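Local coordinates for protein D-alanine--D-alanine ligase (Acinetobacter baumannii ACICU, PDB 5D8D) that joins two D-alanine molecules into D-alanyl-D-alanine at the expense of ATP, supplying the dipeptide for peptidoglycan synthesis in cell wall formation, at residues 8-14 against 40-46; 115-120 against 172-177; 251-255 against 267-273. One frame throughout, in Å; residues are numbered along the deposited sequence.

Overall arrangement
From the N terminus, interaction 1 comes first: strand 9-13 leads through helix 21-37 and returns as strand 41-45, closing a beta-alpha-beta loop in the N-terminal part of the fold. Interaction 2 opens after it and closes a longer loop, joining edge strand 117-120 to inner strand 173-177 of the four-stranded antiparallel sheet in the ATP-grasp range. Interaction 3 follows as a short hairpin of strands 252-259 and 264-270, close to the centre of the chain. The three loops run in series; none nests in or crosses another. Interactions 1 and 2 lie on opposite sides of the chain's centre, their own centres about 39 Å apart, whereas nearest atoms of interactions 2 and 3 are about 4 Å apart.

Interaction 1 (8-14 against 40-46); sequences GKVAVLL and VQAEAFD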
# COMPACT_ATOMS: atom_id res chain seq x y z
N GLY A 8 20.70 1.62 -21.87
CA GLY A 8 21.27 0.29 -21.64
C GLY A 8 20.19 -0.76 -21.90
O GLY A 8 19.36 -0.58 -22.79
N LYS A 9 20.18 -1.86 -21.12
CA LYS A 9 19.28 -2.98 -21.42
C LYS A 9 17.98 -2.74 -20.72
O LYS A 9 18.00 -2.59 -19.51
CB LYS A 9 19.87 -4.33 -21.04
CG LYS A 9 21.00 -4.77 -21.95
CD LYS A 9 21.45 -6.20 -21.69
CE LYS A 9 20.56 -7.22 -22.40
NZ LYS A 9 20.47 -8.48 -21.60
N VAL A 10 16.86 -2.64 -21.46
CA VAL A 10 15.58 -2.42 -20.83
C VAL A 10 14.71 -3.63 -20.95
O VAL A 10 14.64 -4.22 -21.99
CB VAL A 10 14.89 -1.05 -21.14
CG1 VAL A 10 15.69 -0.17 -22.08
CG2 VAL A 10 13.42 -1.18 -21.48
N ALA A 11 14.06 -3.98 -19.83
CA ALA A 11 13.08 -5.05 -19.79
C ALA A 11 11.68 -4.47 -19.86
O ALA A 11 11.31 -3.66 -19.03
CB ALA A 11 13.23 -5.87 -18.53
N VAL A 12 10.90 -4.90 -20.85
CA VAL A 12 9.50 -4.54 -20.94
C VAL A 12 8.72 -5.67 -20.31
O VAL A 12 8.63 -6.78 -20.86
CB VAL A 12 9.08 -4.30 -22.37
CG1 VAL A 12 7.58 -4.05 -22.45
CG2 VAL A 12 9.84 -3.11 -22.92
N LEU A 13 8.17 -5.36 -19.14
CA LEU A 13 7.52 -6.34 -18.29
C LEU A 13 6.07 -6.45 -18.75
O LEU A 13 5.34 -5.48 -18.67
CB LEU A 13 7.63 -5.91 -16.80
CG LEU A 13 8.57 -6.53 -15.71
CD1 LEU A 13 9.61 -7.48 -16.21
CD2 LEU A 13 9.23 -5.46 -14.87
N LEU A 14 5.66 -7.63 -19.21
CA LEU A 14 4.38 -7.81 -19.92
C LEU A 14 3.76 -9.20 -19.69
O LEU A 14 4.45 -10.15 -19.38
CB LEU A 14 4.58 -7.60 -21.43
CG LEU A 14 5.05 -8.78 -22.32
CD1 LEU A 14 5.12 -8.39 -23.79
CD2 LEU A 14 6.41 -9.29 -21.92
N VAL A 40 16.15 1.96 -28.61
CA VAL A 40 16.44 1.44 -27.26
C VAL A 40 16.53 -0.09 -27.29
O VAL A 40 15.87 -0.71 -28.09
CB VAL A 40 15.55 1.98 -26.10
CG1 VAL A 40 14.69 3.16 -26.48
CG2 VAL A 40 14.77 0.88 -25.43
N GLN A 41 17.40 -0.66 -26.46
CA GLN A 41 17.63 -2.11 -26.44
C GLN A 41 16.59 -2.72 -25.55
O GLN A 41 16.88 -3.02 -24.41
CB GLN A 41 18.99 -2.51 -25.83
CG GLN A 41 20.24 -2.21 -26.61
CD GLN A 41 21.47 -2.56 -25.78
OE1 GLN A 41 21.67 -3.72 -25.40
NE2 GLN A 41 22.27 -1.54 -25.43
N ALA A 42 15.38 -2.91 -26.06
CA ALA A 42 14.28 -3.47 -25.26
C ALA A 42 14.10 -4.97 -25.53
O ALA A 42 14.36 -5.44 -26.64
CB ALA A 42 13.02 -2.72 -25.58
N GLU A 43 13.67 -5.71 -24.50
CA GLU A 43 13.34 -7.14 -24.62
C GLU A 43 12.10 -7.41 -23.80
O GLU A 43 11.96 -6.96 -22.67
CB GLU A 43 14.48 -8.04 -24.13
CG GLU A 43 15.85 -7.70 -24.73
CD GLU A 43 17.01 -8.59 -24.25
OE1 GLU A 43 16.90 -9.23 -23.18
OE2 GLU A 43 18.06 -8.65 -24.95
N ALA A 44 11.18 -8.15 -24.36
CA ALA A 44 10.08 -8.67 -23.57
C ALA A 44 10.55 -9.53 -22.35
O ALA A 44 11.50 -10.31 -22.42
CB ALA A 44 9.17 -9.49 -24.49
N PHE A 45 9.88 -9.36 -21.21
CA PHE A 45 10.14 -10.16 -20.02
C PHE A 45 8.80 -10.46 -19.47
O PHE A 45 8.12 -9.56 -18.96
CB PHE A 45 10.94 -9.34 -19.01
CG PHE A 45 11.54 -10.15 -17.90
CD1 PHE A 45 10.74 -10.83 -17.00
CD2 PHE A 45 12.90 -10.18 -17.72
CE1 PHE A 45 11.29 -11.56 -15.98
CE2 PHE A 45 13.45 -10.91 -16.70
CZ PHE A 45 12.65 -11.59 -15.82
N ASP A 46 8.42 -11.73 -19.53
CA ASP A 46 7.14 -12.17 -19.06
C ASP A 46 7.34 -12.90 -17.76
O ASP A 46 7.75 -14.07 -17.78
CB ASP A 46 6.43 -13.08 -20.08
CG ASP A 46 5.00 -13.35 -19.70
OD1 ASP A 46 4.60 -13.05 -18.53
OD2 ASP A 46 4.25 -13.84 -20.56
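Phe45 holds its ring trans to the main-chain nitrogen (chi1 -167°); the far end of the ring leads away from strand 9-13, but Leu13 CD1 lies against both Phe45 CB (3.6 Å) and the near ring atoms CG and CD1, meeting the ring obliquely. Leu13 and Phe45 run side by side, pointing the same way, and Ala11 CB adds a looser contact with Phe45 CB. At Leu14, chi1 of 86° places CG between the backbone N and the carbonyl carbon and lays CD2 against the neighbouring backbone, 3.4 Å from Phe45 O, with Ala44 CB beside it. Val10 CG1 meets Val40 CG2 at 3.6 Å, the two side chains crossing at about a right angle.

The backbones pair in parallel. Val10 N gives a nearly straight bond to Gln41 O (3.0 Å, 174° at the hydrogen), and Val10 O accepts from Glu43 N. Val12 repeats the pattern with Glu43 O and Phe45 N, before Leu14 N closes the series on Phe45 O. This is the right-handed beta-alpha-beta unit of a Rossmann-like sheet: Leu32 and Leu35 of helix 21-37 pack on the face bearing Val12 and Ala42.

Lys9 NZ and Glu43 OE1 form only a long salt bridge (4.0 Å), and Glu43 OE1 also bonds to Tyr58 OH. Asp46 OD1 accepts from Gly16 N while OD2 pairs with Arg21. Cohesion therefore rests mainly on backbone bonds and apolar contacts, with charge at the margins.

Interaction 2 (115-120 against 172-177); sequences APYRII and VVMAEK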
# COMPACT_ATOMS: atom_id res chain seq x y z
N ALA A 115 -16.98 10.50 -3.56
CA ALA A 115 -18.34 10.17 -3.15
C ALA A 115 -18.36 9.33 -1.87
O ALA A 115 -17.54 8.43 -1.69
CB ALA A 115 -19.08 9.45 -4.27
N PRO A 116 -19.32 9.63 -0.96
CA PRO A 116 -19.53 8.71 0.17
C PRO A 116 -19.67 7.26 -0.31
O PRO A 116 -20.13 7.00 -1.47
CB PRO A 116 -20.83 9.20 0.80
CG PRO A 116 -20.92 10.65 0.42
CD PRO A 116 -20.25 10.78 -0.92
N TYR A 117 -19.29 6.33 0.56
CA TYR A 117 -19.38 4.91 0.26
C TYR A 117 -19.58 4.11 1.54
O TYR A 117 -19.48 4.66 2.63
CB TYR A 117 -18.09 4.45 -0.44
CG TYR A 117 -16.90 4.61 0.47
CD1 TYR A 117 -16.26 5.86 0.59
CD2 TYR A 117 -16.45 3.54 1.26
CE1 TYR A 117 -15.20 6.03 1.47
CE2 TYR A 117 -15.38 3.70 2.15
CZ TYR A 117 -14.76 4.94 2.25
OH TYR A 117 -13.70 5.12 3.11
N ARG A 118 -19.82 2.81 1.41
CA ARG A 118 -19.88 1.89 2.54
C ARG A 118 -19.39 0.49 2.14
O ARG A 118 -19.84 -0.08 1.14
CB ARG A 118 -21.32 1.80 3.10
CG ARG A 118 -21.84 3.02 3.86
CD ARG A 118 -21.06 3.36 5.15
NE ARG A 118 -20.80 4.80 5.27
CZ ARG A 118 -21.62 5.73 5.78
NH1 ARG A 118 -22.82 5.42 6.28
NH2 ARG A 118 -21.23 7.00 5.82
N ILE A 119 -18.49 -0.07 2.95
CA ILE A 119 -17.96 -1.41 2.69
C ILE A 119 -19.07 -2.37 3.09
O ILE A 119 -19.73 -2.17 4.13
CB ILE A 119 -16.63 -1.69 3.47
CG1 ILE A 119 -15.56 -0.61 3.18
CG2 ILE A 119 -16.06 -3.05 3.09
CD1 ILE A 119 -14.49 -0.45 4.24
N ILE A 120 -19.28 -3.40 2.26
CA ILE A 120 -20.44 -4.31 2.40
C ILE A 120 -20.02 -5.80 2.29
O ILE A 120 -19.55 -6.24 1.23
CB ILE A 120 -21.58 -3.88 1.42
CG1 ILE A 120 -22.71 -4.93 1.35
CG2 ILE A 120 -21.03 -3.49 0.05
CD1 ILE A 120 -22.62 -5.95 0.22
N VAL A 172 -14.14 -8.61 -0.78
CA VAL A 172 -14.51 -7.26 -0.29
C VAL A 172 -15.05 -6.32 -1.42
O VAL A 172 -14.45 -6.20 -2.51
CB VAL A 172 -13.37 -6.64 0.59
CG1 VAL A 172 -12.03 -6.57 -0.15
CG2 VAL A 172 -13.79 -5.27 1.14
N VAL A 173 -16.19 -5.69 -1.16
CA VAL A 173 -17.00 -4.95 -2.16
C VAL A 173 -17.45 -3.62 -1.50
O VAL A 173 -17.68 -3.58 -0.28
CB VAL A 173 -18.22 -5.82 -2.61
CG1 VAL A 173 -19.21 -5.04 -3.45
CG2 VAL A 173 -17.75 -7.05 -3.39
N MET A 174 -17.51 -2.54 -2.29
CA MET A 174 -18.02 -1.22 -1.79
C MET A 174 -19.27 -0.76 -2.53
O MET A 174 -19.33 -0.84 -3.76
CB MET A 174 -16.98 -0.09 -1.83
CG MET A 174 -16.28 0.18 -3.16
SD MET A 174 -15.84 1.92 -3.49
CE MET A 174 -15.43 2.57 -1.86
N ALA A 175 -20.26 -0.30 -1.78
CA ALA A 175 -21.39 0.43 -2.33
C ALA A 175 -21.05 1.92 -2.24
O ALA A 175 -20.87 2.44 -1.14
CB ALA A 175 -22.68 0.12 -1.59
N GLU A 176 -20.94 2.59 -3.38
CA GLU A 176 -20.65 4.02 -3.46
C GLU A 176 -21.93 4.77 -3.90
O GLU A 176 -22.67 4.29 -4.78
CB GLU A 176 -19.52 4.21 -4.47
CG GLU A 176 -18.92 5.61 -4.60
CD GLU A 176 -17.88 5.73 -5.73
OE1 GLU A 176 -16.91 6.50 -5.57
OE2 GLU A 176 -18.02 5.05 -6.78
N LYS A 177 -22.18 5.94 -3.28
CA LYS A 177 -23.28 6.85 -3.69
C LYS A 177 -23.22 7.22 -5.17
O LYS A 177 -22.21 7.74 -5.61
CB LYS A 177 -23.21 8.14 -2.87
CG LYS A 177 -24.15 9.26 -3.29
CD LYS A 177 -24.30 10.32 -2.20
CE LYS A 177 -24.74 11.69 -2.75
NZ LYS A 177 -26.00 12.15 -2.09
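Backbone hydrogen bonds join Pro116-Ile120 to Val173-Lys177 in antiparallel fashion. Arg118 and Ala175 form a hydrogen-bonded pair, Arg118 N to Ala175 O at 2.8 Å and Ala175 N to Arg118 O at 3.0 Å. Lys177 N bonds to Pro116 O at one end of the ladder, and Ile120 N to Val173 O at the other.

Apolar contacts flank the ladder. The thioether of Met174 turns back at chi2 and chi3, carrying CE to 3.4 Å from Tyr117 CD2, where it meets the ring obliquely. Tyr117 chi1 of 63° leaves CB and the CG-CD2 side of the ring against CE, while the hydroxyl end leads away. Tyr117 also packs on Gly109 of the second subunit. Further along, Ile119 CG2 touches Val172 CG2 at 3.7 Å. On the other face, Ile120 CG2 lies 3.4 Å from Val173 O, with looser contacts to Val173 CG1 and Ala175 CB.

Among the polar side chains, Glu176 has CG anti to the backbone N (chi1 -173°) and an extended chain, which takes CG past Ala115 CB at 3.9 Å and carries the carboxylate on to two lysines outside the segments. Strand 173-177 is an inner strand of this ATP-grasp sheet and falls within the predicted ATP-binding region. With OE1 paired to Lys104 and OE2 to Lys140, the buried carboxylate is satisfied on both oxygens and restricted in its rotation.

Interaction 3 (251-255 against 267-273); sequences WGRID and LEVNTVP
The predicted two-metal site of the ATP-grasp fold (magnesium or manganese) lies on one face of this hairpin: Asp255 and Glu268 for one ion, Glu268 and Asn270 for the other. The Asp255 and Glu268 side chains stand side by side and point the same way, carboxylate planes 13° apart and Asp255 OD2 4.3 Å from Glu268 OE2; like charges this close are consistent with a site made for metal ions.

Arg253 bends at chi3 (43°), turning its guanidinium along its own strand to Asp255, a salt bridge from NH2 to OD1 (2.8 Å) whose hydrogen bond is bent and weak. Thr185 OG1 of strand 181-189 is hydrogen-bonded to Arg253 NE and Asp255 OD1; with Arg253 it forms the second shell that positions Asp255.

Arg253 and Asn270 form an antiparallel hydrogen-bonded pair, Asn270 N reaching Arg253 O at 2.8 Å. A classic beta bulge follows: Leu267 and Glu268 both face Asp255, whose N bonds to Glu268 O (2.9 Å) and whose O accepts Leu267 N and, weakly, Glu268 N. On the reverse face, Ile254 CD1 meets Val269 CG2 at 3.7 Å. Pro273 CD sits over a face of Trp251, 3.7 Å from the six-membered ring centroid, a CH-pi contact, while Pro273 CG rests against Gly252 CA.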
# COMPACT_ATOMS: atom_id res chain seq x y z
N TRP A 251 3.44 8.51 -14.56
CA TRP A 251 2.37 8.46 -15.49
C TRP A 251 1.27 7.63 -14.90
O TRP A 251 1.46 7.03 -13.90
CB TRP A 251 2.89 7.91 -16.80
CG TRP A 251 3.12 6.44 -16.81
CD1 TRP A 251 4.01 5.74 -16.06
CD2 TRP A 251 2.46 5.49 -17.66
NE1 TRP A 251 3.93 4.40 -16.38
CE2 TRP A 251 2.99 4.23 -17.35
CE3 TRP A 251 1.47 5.59 -18.65
CZ2 TRP A 251 2.56 3.07 -18.00
CZ3 TRP A 251 1.04 4.43 -19.29
CH2 TRP A 251 1.59 3.19 -18.97
N GLY A 252 0.11 7.64 -15.53
CA GLY A 252 -1.10 7.07 -14.97
C GLY A 252 -2.34 7.90 -15.33
O GLY A 252 -2.26 8.91 -16.03
N ARG A 253 -3.47 7.46 -14.82
CA ARG A 253 -4.75 8.11 -15.08
C ARG A 253 -5.48 8.28 -13.76
O ARG A 253 -5.41 7.38 -12.90
CB ARG A 253 -5.61 7.24 -15.97
CG ARG A 253 -5.16 7.12 -17.42
CD ARG A 253 -5.99 6.06 -18.17
NE ARG A 253 -7.40 6.20 -17.84
CZ ARG A 253 -8.29 5.22 -17.80
NH1 ARG A 253 -7.98 3.97 -18.13
NH2 ARG A 253 -9.55 5.52 -17.43
N ILE A 254 -6.18 9.41 -13.62
CA ILE A 254 -7.19 9.57 -12.60
C ILE A 254 -8.52 9.64 -13.29
O ILE A 254 -8.67 10.40 -14.26
CB ILE A 254 -7.00 10.90 -11.87
CG1 ILE A 254 -5.60 10.96 -11.21
CG2 ILE A 254 -8.14 11.12 -10.86
CD1 ILE A 254 -5.49 10.30 -9.86
N ASP A 255 -9.50 8.90 -12.80
CA ASP A 255 -10.87 9.05 -13.30
C ASP A 255 -11.70 9.93 -12.37
O ASP A 255 -11.56 9.90 -11.14
CB ASP A 255 -11.55 7.72 -13.43
CG ASP A 255 -10.94 6.85 -14.53
OD1 ASP A 255 -10.12 7.33 -15.37
OD2 ASP A 255 -11.32 5.66 -14.54
N LEU A 267 -12.88 9.51 -8.67
CA LEU A 267 -13.37 8.13 -8.75
C LEU A 267 -12.30 7.09 -8.40
O LEU A 267 -12.50 6.26 -7.51
CB LEU A 267 -13.97 7.86 -10.13
CG LEU A 267 -15.50 7.85 -10.31
CD1 LEU A 267 -16.28 8.70 -9.33
CD2 LEU A 267 -15.86 8.21 -11.75
N GLU A 268 -11.17 7.13 -9.09
CA GLU A 268 -10.12 6.15 -8.87
C GLU A 268 -8.87 6.52 -9.59
O GLU A 268 -8.87 7.47 -10.38
CB GLU A 268 -10.57 4.74 -9.29
CG GLU A 268 -10.68 4.50 -10.77
CD GLU A 268 -10.84 3.02 -11.11
OE1 GLU A 268 -11.80 2.39 -10.59
OE2 GLU A 268 -10.01 2.53 -11.92
N VAL A 269 -7.82 5.77 -9.32
CA VAL A 269 -6.49 6.01 -9.90
C VAL A 269 -6.08 4.73 -10.60
O VAL A 269 -6.48 3.62 -10.17
CB VAL A 269 -5.43 6.43 -8.84
CG1 VAL A 269 -5.13 5.30 -7.85
CG2 VAL A 269 -4.14 6.82 -9.52
N ASN A 270 -5.30 4.91 -11.68
CA ASN A 270 -4.71 3.80 -12.42
C ASN A 270 -3.27 4.06 -12.59
O ASN A 270 -2.90 5.02 -13.25
CB ASN A 270 -5.38 3.65 -13.75
CG ASN A 270 -5.01 2.36 -14.42
OD1 ASN A 270 -3.95 1.75 -14.16
ND2 ASN A 270 -5.88 1.92 -15.31
N THR A 271 -2.44 3.22 -11.97
CA THR A 271 -0.96 3.35 -11.98
C THR A 271 -0.19 2.56 -13.05
O THR A 271 1.02 2.78 -13.20
CB THR A 271 -0.35 2.92 -10.65
OG1 THR A 271 -0.78 1.59 -10.35
CG2 THR A 271 -0.77 3.84 -9.56
N VAL A 272 -0.85 1.62 -13.74
CA VAL A 272 -0.33 1.07 -15.04
C VAL A 272 -1.43 1.03 -16.12
O VAL A 272 -2.13 0.03 -16.30
CB VAL A 272 0.57 -0.22 -14.88
CG1 VAL A 272 0.44 -0.90 -13.53
CG2 VAL A 272 0.43 -1.24 -16.00
N PRO A 273 -1.62 2.15 -16.82
CA PRO A 273 -2.64 2.15 -17.85
C PRO A 273 -2.27 1.34 -19.09
O PRO A 273 -1.07 1.11 -19.36
CB PRO A 273 -2.77 3.62 -18.23
CG PRO A 273 -2.17 4.38 -17.12
CD PRO A 273 -1.12 3.50 -16.54